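Local structure of CBS domain-containing protein (Pyrococcus horikoshii, 2YZI) at residues 18-23 against 72-77; 31-36 against 54-59; 104-109 against 116-121. The protein is of unknown function but carries two tandem CBS domains, modules that in many relatives bind adenosine-containing ligands and regulate partner proteins or domains. One frame throughout, in Å; residues are numbered along the deposited sequence.

From the N terminus, the chain enters contact 1 at 18-23, beside strand 40-44 of the first CBS motif, and does not close it until 72-77, in the loop between helix 56-64 and strand 84-86. Contact 2 opens and closes within that span, joining helix 26-35 to the start of helix 56-64, and meets contact 1 where Val74 CB packs 3.5 Å from Phe54 CE2. Contact 3 follows in series, closing a short hairpin between strands 105-110 and 113-119 of the second motif. It touches contact 2 through Thr55 CG2 and His105 CE1, 3.6 Å apart, whereas contacts 1 and 3 do not meet. The second subunit lies against both contacts 2 and 3.

Contact 1: 18-23 against 72-77; sequences LGVKPS and IPVERI
Val74 holds CG1 anti to its carbonyl carbon (chi1 -55°), and its other methyl, CG2, lies between the backbone N and the carbonyl carbon, where it meets the 18-23 segment; Glu75 places CG anti to its backbone N (chi1 173°) and carries its chain on in extended form beside Pro22. The Val74 CG2 methyl touches Val20 CG2 at 4.2 Å, the apolar side-chain pairing of this contact, and the same methyl lies 3.9 Å from Lys21 O. Most of the remaining contact gathers round one carbonyl. Pro22 O points into the turn made by 73-75, bordered by Pro73 CB at 3.5 Å, Val74 CG2 at 3.8 Å and Glu75 CB at 3.4 Å. Glu75 N also approaches Pro22 O, at 3.5 Å, but this hydrogen bond is weak and the position of the nitrogen uncertain. At the outer side, the extended side chain of Glu75 brings OE1 alongside Pro22, 3.5 Å from its CB. The turn itself is the short 3-10 segment 74-76, wound by backbone bonds from Arg76 N to Pro73 O and from Ile77 N to Val74 O. The contact thus sets the loop that follows strand 19-20, with Val20 at the strand's end, against a 3-10 turn in the loop between helix 56-64 and strand 84-86, largely by van der Waals contact. Around it, Val20 bonds through its backbone to Val42 and Ile44 of strand 40-44, while Val74 bonds to Thr24 and rests on Ala29 of helix 26-35. Ile77 continues onto Ile59 and Val63 of helix 56-64, so this second loop lies against both helices of the first motif.

Contact 2: 31-36 against 54-59; sequences RLMMEF and FTKSDI
Met33 and Lys56 run past each other in opposite directions, and their apolar portions make the tightest packing of the contact: Met33 CE, the methyl of a selenomethionine, lies 3.4 Å from Lys56 CG, closer than usual for two carbons. The chain of Met33 bends at its last torsion (chi3 109°), which turns CE toward Lys56. Its selenium packs 3.9 Å from Ile59 CD1 and 4.3 Å from Phe54 CE1, approaching the ring obliquely. Of mixed character is the meeting of Met34 SE with Lys56 NZ, at 3.8 Å; the ammonium's hydrogen-bond partner is Ser57 OG of the second subunit. An alanine in place of Lys56, lacking CG and the ammonium, would probably open a gap beside Met33 CE and Met34 SE and leave Ser57 of the second subunit without its mate. No hydrogen bond joins the two segments; within 54-59, Asp58 N donates to Thr55 OG1 at 3.1 Å, and Thr55 N to Asp58 OD2, a capping box that starts helix 56-64. The T-x-x-D pattern resembles that which holds the ribose of nucleotides in ligand-binding CBS domains, although the pattern alone does not establish that this protein binds one. Helices 26-35 and 56-64 pack side by side against the sheet of this motif, Met33 and Phe54 both reaching Leu41 of strand 40-44, while Ile60 of the second subunit packs on Met34 and Lys56.

Contact 3: 104-109 against 116-121; sequences KHILIE and GIFTLS
Ile106 and Phe118 bond to each other twice, as an antiparallel hydrogen-bonded pair: Phe118 N donates to Ile106 O at 2.9 Å with a nearly straight N-H (170°), and Ile106 N returns a bond of 2.9 Å to Phe118 O. At the next hydrogen-bonded pair, Ile108 N reaches Gly116 O at 2.8 Å, standing 49° above the carbonyl plane. At the other end the ladder fades into a weak bond from Leu120 N to Lys104 O, 3.2 Å, where the chain leaves strand 113-119 for a helix. Between the bonded pairs lie the non-hydrogen-bonded pairs His105 with Thr119 and Leu107 with Ile117, helped by CA-H...O contacts such as that of His105 CA with Phe118 O. Their side chains share one face of the sheet, where Ile117 CD1 packs 3.8 Å from His105 CB. On the face of Ile106, Ile108 and Phe118, CG of the phenylalanine is anti to its backbone N (chi1 178°), which starts the ring on its course away from 104-109 and toward helix 91-101. Ile106 CG2 meets Phe118 CB at 3.8 Å and sits at the edge of the ring, near its plane; Ile108 CD1 touches the same CB at 4.0 Å. Beyond the strands, the side chains of Lys104 and Leu120 cross at a slant, with CG of the lysine 4.1 Å from CD1 of the leucine. This is the beta hairpin of a CBS motif, followed directly by a helix at whose N-cap stands Thr119, its backbone N bonded to Asp122. Helix 91-101 covers the phenylalanine face through Leu91, Leu95 and Met98. The histidine face looks instead onto the sheet of the first motif, at Ser40, Val42, Phe53 and Thr55, as the two motifs of a Bateman module pack, while Lys104 and Leu120 reach Ser121 of the second subunit.

Contact 1: 18-23 against 72-77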
loop_
_atom_site.group_PDB
_atom_site.type_symbol
_atom_site.label_atom_id
_atom_site.label_comp_id
_atom_site.label_asym_id
_atom_site.label_seq_id
_atom_site.Cartn_x
_atom_site.Cartn_y
_atom_site.Cartn_z
ATOM N N LEU B 18 -3.346 -14.043 4.742
ATOM C CA LEU B 18 -4.715 -14.402 5.072
ATOM C C LEU B 18 -5.600 -14.727 3.888
ATOM O O LEU B 18 -5.482 -14.138 2.820
ATOM C CB LEU B 18 -5.376 -13.305 5.911
ATOM C CG LEU B 18 -4.895 -13.247 7.362
ATOM C CD1 LEU B 18 -3.508 -12.619 7.419
ATOM C CD2 LEU B 18 -5.870 -12.450 8.192
ATOM N N GLY B 19 -6.498 -15.677 4.101
ATOM C CA GLY B 19 -7.409 -16.082 3.054
ATOM C C GLY B 19 -8.861 -15.985 3.476
ATOM O O GLY B 19 -9.186 -16.005 4.665
ATOM N N VAL B 20 -9.734 -15.853 2.487
ATOM C CA VAL B 20 -11.164 -15.787 2.724
ATOM C C VAL B 20 -11.798 -16.728 1.713
ATOM O O VAL B 20 -11.172 -17.079 0.715
ATOM C CB VAL B 20 -11.717 -14.357 2.508
ATOM C CG1 VAL B 20 -11.123 -13.405 3.544
ATOM C CG2 VAL B 20 -11.401 -13.873 1.098
ATOM N N LYS B 21 -13.026 -17.154 1.971
ATOM C CA LYS B 21 -13.700 -18.034 1.033
ATOM C C LYS B 21 -14.282 -17.170 -0.086
ATOM O O LYS B 21 -14.398 -15.951 0.059
ATOM C CB LYS B 21 -14.804 -18.825 1.740
ATOM C CG LYS B 21 -14.279 -19.819 2.759
ATOM C CD LYS B 21 -15.390 -20.710 3.285
ATOM C CE LYS B 21 -14.849 -21.767 4.239
ATOM N NZ LYS B 21 -13.813 -22.620 3.593
ATOM N N PRO B 22 -14.641 -17.786 -1.219
ATOM C CA PRO B 22 -15.206 -17.060 -2.364
ATOM C C PRO B 22 -16.496 -16.324 -2.040
ATOM O O PRO B 22 -16.779 -15.275 -2.622
ATOM C CB PRO B 22 -15.430 -18.157 -3.403
ATOM C CG PRO B 22 -14.399 -19.177 -3.043
ATOM C CD PRO B 22 -14.456 -19.207 -1.545
ATOM N N SER B 23 -17.276 -16.876 -1.117
ATOM C CA SER B 23 -18.553 -16.277 -0.731
ATOM C C SER B 23 -18.408 -15.099 0.244
ATOM O O SER B 23 -19.377 -14.405 0.528
ATOM C CB SER B 23 -19.472 -17.343 -0.118
ATOM O OG SER B 23 -18.997 -17.772 1.143
ATOM N N ILE B 72 -21.395 -7.606 -2.047
ATOM C CA ILE B 72 -21.086 -8.583 -3.085
ATOM C C ILE B 72 -19.913 -9.477 -2.690
ATOM O O ILE B 72 -18.975 -9.040 -2.021
ATOM C CB ILE B 72 -20.750 -7.923 -4.450
ATOM C CG1 ILE B 72 -19.430 -7.152 -4.358
ATOM C CG2 ILE B 72 -21.892 -7.018 -4.884
ATOM C CD1 ILE B 72 -18.890 -6.698 -5.691
ATOM N N PRO B 73 -19.956 -10.754 -3.094
ATOM C CA PRO B 73 -18.869 -11.678 -2.761
ATOM C C PRO B 73 -17.597 -11.312 -3.522
ATOM O O PRO B 73 -17.646 -11.000 -4.711
ATOM C CB PRO B 73 -19.439 -13.026 -3.179
ATOM C CG PRO B 73 -20.278 -12.664 -4.375
ATOM C CD PRO B 73 -20.999 -11.432 -3.884
ATOM N N VAL B 74 -16.466 -11.339 -2.824
ATOM C CA VAL B 74 -15.167 -11.009 -3.410
ATOM C C VAL B 74 -14.877 -11.799 -4.689
ATOM O O VAL B 74 -14.017 -11.432 -5.488
ATOM C CB VAL B 74 -14.043 -11.279 -2.397
ATOM C CG1 VAL B 74 -14.322 -10.530 -1.116
ATOM C CG2 VAL B 74 -13.934 -12.756 -2.120
ATOM N N GLU B 75 -15.598 -12.892 -4.870
ATOM C CA GLU B 75 -15.423 -13.728 -6.046
ATOM C C GLU B 75 -15.657 -12.891 -7.301
ATOM O O GLU B 75 -15.060 -13.135 -8.353
ATOM C CB GLU B 75 -16.412 -14.894 -5.994
ATOM C CG GLU B 75 -16.438 -15.748 -7.238
ATOM C CD GLU B 75 -17.495 -16.832 -7.181
ATOM O OE1 GLU B 75 -17.427 -17.690 -6.276
ATOM O OE2 GLU B 75 -18.393 -16.827 -8.044
ATOM N N ARG B 76 -16.510 -11.884 -7.169
ATOM C CA ARG B 76 -16.858 -11.010 -8.278
ATOM C C ARG B 76 -15.825 -9.948 -8.638
ATOM O O ARG B 76 -15.947 -9.304 -9.679
ATOM C CB ARG B 76 -18.197 -10.331 -7.988
ATOM C CG ARG B 76 -19.356 -11.296 -7.940
ATOM C CD ARG B 76 -20.678 -10.586 -7.737
ATOM N NE ARG B 76 -20.885 -9.505 -8.698
ATOM C CZ ARG B 76 -20.728 -9.620 -10.015
ATOM N NH1 ARG B 76 -20.355 -10.779 -10.545
ATOM N NH2 ARG B 76 -20.947 -8.572 -10.803
ATOM N N ILE B 77 -14.814 -9.769 -7.789
ATOM C CA ILE B 77 -13.789 -8.764 -8.040
ATOM C C ILE B 77 -12.364 -9.276 -7.945
ATOM O O ILE B 77 -11.422 -8.512 -8.148
ATOM C CB ILE B 77 -13.899 -7.584 -7.060
ATOM C CG1 ILE B 77 -13.694 -8.073 -5.626
ATOM C CG2 ILE B 77 -15.228 -6.901 -7.231
ATOM C CD1 ILE B 77 -13.417 -6.967 -4.638
#

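Contact 2: 31-36 against 54-59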
loop_
_atom_site.group_PDB
_atom_site.type_symbol
_atom_site.label_atom_id
_atom_site.label_comp_id
_atom_site.label_asym_id
_atom_site.label_seq_id
_atom_site.Cartn_x
_atom_site.Cartn_y
_atom_site.Cartn_z
ATOM N N ARG B 31 -12.931 -5.553 6.436
ATOM C CA ARG B 31 -12.746 -5.470 7.875
ATOM C C ARG B 31 -11.595 -6.356 8.314
ATOM O O ARG B 31 -10.764 -5.958 9.133
ATOM C CB ARG B 31 -14.016 -5.890 8.612
ATOM C CG ARG B 31 -13.909 -5.767 10.124
ATOM C CD ARG B 31 -14.906 -6.676 10.778
ATOM N NE ARG B 31 -14.638 -8.074 10.451
ATOM C CZ ARG B 31 -13.643 -8.782 10.972
ATOM N NH1 ARG B 31 -12.817 -8.228 11.852
ATOM N NH2 ARG B 31 -13.477 -10.044 10.612
ATOM N N LEU B 32 -11.560 -7.565 7.772
ATOM C CA LEU B 32 -10.499 -8.508 8.091
ATOM C C LEU B 32 -9.129 -7.914 7.737
ATOM O O LEU B 32 -8.157 -8.081 8.479
ATOM C CB LEU B 32 -10.729 -9.813 7.326
ATOM C CG LEU B 32 -9.777 -10.986 7.554
ATOM C CD1 LEU B 32 -9.759 -11.394 9.021
ATOM C CD2 LEU B 32 -10.230 -12.150 6.677
HETATM N N MSE B 33 -9.063 -7.213 6.605
HETATM C CA MSE B 33 -7.817 -6.600 6.151
HETATM C C MSE B 33 -7.361 -5.492 7.092
HETATM O O MSE B 33 -6.171 -5.355 7.376
HETATM C CB MSE B 33 -7.985 -6.018 4.744
HETATM C CG MSE B 33 -8.090 -7.042 3.630
HETATM SE SE MSE B 33 -8.683 -6.149 2.000
HETATM C CE MSE B 33 -7.029 -6.213 0.971
HETATM N N MSE B 34 -8.307 -4.692 7.563
HETATM C CA MSE B 34 -7.969 -3.603 8.468
HETATM C C MSE B 34 -7.580 -4.165 9.831
HETATM O O MSE B 34 -6.724 -3.607 10.507
HETATM C CB MSE B 34 -9.153 -2.638 8.613
HETATM C CG MSE B 34 -9.592 -1.994 7.303
HETATM SE SE MSE B 34 -8.141 -1.019 6.448
HETATM C CE MSE B 34 -9.083 -0.181 4.993
ATOM N N GLU B 35 -8.196 -5.279 10.219
ATOM C CA GLU B 35 -7.909 -5.909 11.506
ATOM C C GLU B 35 -6.486 -6.449 11.556
ATOM O O GLU B 35 -5.744 -6.179 12.495
ATOM C CB GLU B 35 -8.883 -7.059 11.774
ATOM C CG GLU B 35 -8.736 -7.688 13.167
ATOM C CD GLU B 35 -9.534 -8.974 13.342
ATOM O OE1 GLU B 35 -10.609 -9.116 12.716
ATOM O OE2 GLU B 35 -9.093 -9.839 14.124
ATOM N N PHE B 36 -6.113 -7.208 10.532
ATOM C CA PHE B 36 -4.790 -7.809 10.465
ATOM C C PHE B 36 -3.726 -7.031 9.697
ATOM O O PHE B 36 -2.641 -7.543 9.430
ATOM C CB PHE B 36 -4.915 -9.234 9.944
ATOM C CG PHE B 36 -5.462 -10.181 10.969
ATOM C CD1 PHE B 36 -4.656 -10.633 12.009
ATOM C CD2 PHE B 36 -6.791 -10.570 10.938
ATOM C CE1 PHE B 36 -5.167 -11.455 13.006
ATOM C CE2 PHE B 36 -7.309 -11.394 11.931
ATOM C CZ PHE B 36 -6.495 -11.835 12.966
ATOM N N PHE B 54 -6.755 -10.715 -4.431
ATOM C CA PHE B 54 -7.199 -9.339 -4.622
ATOM C C PHE B 54 -6.631 -8.378 -3.573
ATOM O O PHE B 54 -6.314 -8.759 -2.444
ATOM C CB PHE B 54 -8.735 -9.268 -4.657
ATOM C CG PHE B 54 -9.394 -9.484 -3.323
ATOM C CD1 PHE B 54 -9.509 -8.436 -2.411
ATOM C CD2 PHE B 54 -9.925 -10.734 -2.987
ATOM C CE1 PHE B 54 -10.149 -8.629 -1.183
ATOM C CE2 PHE B 54 -10.567 -10.939 -1.763
ATOM C CZ PHE B 54 -10.682 -9.887 -0.858
ATOM N N THR B 55 -6.502 -7.120 -3.975
ATOM C CA THR B 55 -5.951 -6.083 -3.110
ATOM C C THR B 55 -6.999 -5.063 -2.716
ATOM O O THR B 55 -8.157 -5.165 -3.105
ATOM C CB THR B 55 -4.819 -5.325 -3.814
ATOM O OG1 THR B 55 -5.361 -4.593 -4.920
ATOM C CG2 THR B 55 -3.759 -6.291 -4.314
ATOM N N LYS B 56 -6.576 -4.083 -1.927
ATOM C CA LYS B 56 -7.456 -3.013 -1.489
ATOM C C LYS B 56 -7.745 -2.165 -2.722
ATOM O O LYS B 56 -8.850 -1.652 -2.908
ATOM C CB LYS B 56 -6.764 -2.173 -0.413
ATOM C CG LYS B 56 -6.635 -2.862 0.944
ATOM C CD LYS B 56 -5.921 -1.972 1.961
ATOM C CE LYS B 56 -5.842 -2.631 3.342
ATOM N NZ LYS B 56 -5.101 -1.811 4.354
ATOM N N SER B 57 -6.735 -2.048 -3.574
ATOM C CA SER B 57 -6.861 -1.282 -4.791
ATOM C C SER B 57 -7.948 -1.879 -5.679
ATOM O O SER B 57 -8.726 -1.139 -6.283
ATOM C CB SER B 57 -5.527 -1.254 -5.533
ATOM O OG SER B 57 -5.555 -0.301 -6.572
ATOM N N ASP B 58 -8.001 -3.209 -5.766
ATOM C CA ASP B 58 -9.014 -3.869 -6.588
ATOM C C ASP B 58 -10.385 -3.485 -6.064
ATOM O O ASP B 58 -11.314 -3.263 -6.836
ATOM C CB ASP B 58 -8.883 -5.395 -6.535
ATOM C CG ASP B 58 -7.565 -5.892 -7.072
ATOM O OD1 ASP B 58 -7.102 -5.390 -8.120
ATOM O OD2 ASP B 58 -6.992 -6.804 -6.451
ATOM N N ILE B 59 -10.500 -3.424 -4.741
ATOM C CA ILE B 59 -11.749 -3.060 -4.087
ATOM C C ILE B 59 -12.179 -1.643 -4.461
ATOM O O ILE B 59 -13.364 -1.389 -4.650
ATOM C CB ILE B 59 -11.614 -3.182 -2.555
ATOM C CG1 ILE B 59 -11.537 -4.661 -2.178
ATOM C CG2 ILE B 59 -12.779 -2.500 -1.855
ATOM C CD1 ILE B 59 -11.110 -4.922 -0.760
#

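Contact 3: 104-109 against 116-121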
loop_
_atom_site.group_PDB
_atom_site.type_symbol
_atom_site.label_atom_id
_atom_site.label_comp_id
_atom_site.label_asym_id
_atom_site.label_seq_id
_atom_site.Cartn_x
_atom_site.Cartn_y
_atom_site.Cartn_z
ATOM N N LYS B 104 2.053 -4.131 -5.157
ATOM C CA LYS B 104 2.525 -3.826 -3.811
ATOM C C LYS B 104 2.673 -5.094 -2.983
ATOM O O LYS B 104 3.179 -5.059 -1.858
ATOM C CB LYS B 104 1.542 -2.887 -3.110
ATOM C CG LYS B 104 1.403 -1.525 -3.751
ATOM C CD LYS B 104 0.523 -0.617 -2.902
ATOM C CE LYS B 104 0.583 0.820 -3.386
ATOM N NZ LYS B 104 -0.151 1.733 -2.464
ATOM N N HIS B 105 2.215 -6.210 -3.542
ATOM C CA HIS B 105 2.287 -7.500 -2.864
ATOM C C HIS B 105 2.597 -8.563 -3.906
ATOM O O HIS B 105 2.058 -8.526 -5.006
ATOM C CB HIS B 105 0.945 -7.848 -2.198
ATOM C CG HIS B 105 0.093 -6.659 -1.874
ATOM N ND1 HIS B 105 -0.432 -5.832 -2.845
ATOM C CD2 HIS B 105 -0.325 -6.157 -0.689
ATOM C CE1 HIS B 105 -1.134 -4.873 -2.270
ATOM N NE2 HIS B 105 -1.086 -5.047 -0.963
ATOM N N ILE B 106 3.464 -9.507 -3.563
ATOM C CA ILE B 106 3.802 -10.587 -4.485
ATOM C C ILE B 106 3.874 -11.912 -3.727
ATOM O O ILE B 106 4.598 -12.040 -2.741
ATOM C CB ILE B 106 5.145 -10.308 -5.217
ATOM C CG1 ILE B 106 5.352 -11.342 -6.322
ATOM C CG2 ILE B 106 6.306 -10.315 -4.227
ATOM C CD1 ILE B 106 6.481 -11.016 -7.286
ATOM N N LEU B 107 3.095 -12.892 -4.181
ATOM C CA LEU B 107 3.067 -14.203 -3.534
ATOM C C LEU B 107 4.379 -14.951 -3.747
ATOM O O LEU B 107 4.981 -14.873 -4.817
ATOM C CB LEU B 107 1.888 -15.034 -4.061
ATOM C CG LEU B 107 0.496 -14.544 -3.639
ATOM C CD1 LEU B 107 -0.597 -15.316 -4.342
ATOM C CD2 LEU B 107 0.361 -14.697 -2.142
ATOM N N ILE B 108 4.834 -15.659 -2.718
ATOM C CA ILE B 108 6.070 -16.411 -2.822
ATOM C C ILE B 108 5.759 -17.883 -3.045
ATOM O O ILE B 108 4.886 -18.470 -2.404
ATOM C CB ILE B 108 6.946 -16.244 -1.568
ATOM C CG1 ILE B 108 7.159 -14.747 -1.267
ATOM C CG2 ILE B 108 8.289 -16.930 -1.784
ATOM C CD1 ILE B 108 7.797 -13.949 -2.402
ATOM N N GLU B 109 6.492 -18.474 -3.980
ATOM C CA GLU B 109 6.296 -19.860 -4.350
ATOM C C GLU B 109 7.524 -20.722 -4.129
ATOM O O GLU B 109 8.656 -20.255 -4.227
ATOM C CB GLU B 109 5.864 -19.913 -5.822
ATOM C CG GLU B 109 5.971 -21.263 -6.505
ATOM C CD GLU B 109 7.346 -21.515 -7.093
ATOM O OE1 GLU B 109 8.007 -20.531 -7.501
ATOM O OE2 GLU B 109 7.755 -22.696 -7.161
ATOM N N GLY B 116 4.365 -17.974 1.140
ATOM C CA GLY B 116 4.430 -16.708 1.828
ATOM C C GLY B 116 4.093 -15.588 0.875
ATOM O O GLY B 116 3.597 -15.827 -0.225
ATOM N N ILE B 117 4.375 -14.364 1.308
ATOM C CA ILE B 117 4.110 -13.184 0.511
ATOM C C ILE B 117 5.104 -12.096 0.886
ATOM O O ILE B 117 5.528 -12.011 2.039
ATOM C CB ILE B 117 2.682 -12.669 0.766
ATOM C CG1 ILE B 117 2.349 -11.539 -0.208
ATOM C CG2 ILE B 117 2.549 -12.208 2.216
ATOM C CD1 ILE B 117 0.943 -11.017 -0.061
ATOM N N PHE B 118 5.495 -11.283 -0.089
ATOM C CA PHE B 118 6.405 -10.180 0.168
ATOM C C PHE B 118 5.657 -8.898 -0.179
ATOM O O PHE B 118 5.114 -8.767 -1.276
ATOM C CB PHE B 118 7.672 -10.290 -0.678
ATOM C CG PHE B 118 8.625 -9.133 -0.488
ATOM C CD1 PHE B 118 9.276 -8.939 0.727
ATOM C CD2 PHE B 118 8.850 -8.229 -1.518
ATOM C CE1 PHE B 118 10.142 -7.853 0.922
ATOM C CE2 PHE B 118 9.721 -7.131 -1.336
ATOM C CZ PHE B 118 10.366 -6.948 -0.111
ATOM N N THR B 119 5.628 -7.959 0.758
ATOM C CA THR B 119 4.908 -6.704 0.555
ATOM C C THR B 119 5.819 -5.494 0.695
ATOM O O THR B 119 6.986 -5.629 1.046
ATOM C CB THR B 119 3.748 -6.565 1.581
ATOM O OG1 THR B 119 4.281 -6.316 2.891
ATOM C CG2 THR B 119 2.931 -7.841 1.619
ATOM N N LEU B 120 5.286 -4.309 0.414
ATOM C CA LEU B 120 6.086 -3.097 0.538
ATOM C C LEU B 120 6.379 -2.857 2.008
ATOM O O LEU B 120 7.403 -2.272 2.355
ATOM C CB LEU B 120 5.369 -1.890 -0.072
ATOM C CG LEU B 120 5.257 -1.918 -1.602
ATOM C CD1 LEU B 120 4.987 -0.514 -2.110
ATOM C CD2 LEU B 120 6.545 -2.448 -2.218
ATOM N N SER B 121 5.480 -3.323 2.874
ATOM C CA SER B 121 5.687 -3.181 4.314
ATOM C C SER B 121 6.902 -4.014 4.705
ATOM O O SER B 121 7.695 -3.603 5.555
ATOM C CB SER B 121 4.463 -3.656 5.100
ATOM O OG SER B 121 3.387 -2.745 4.962
#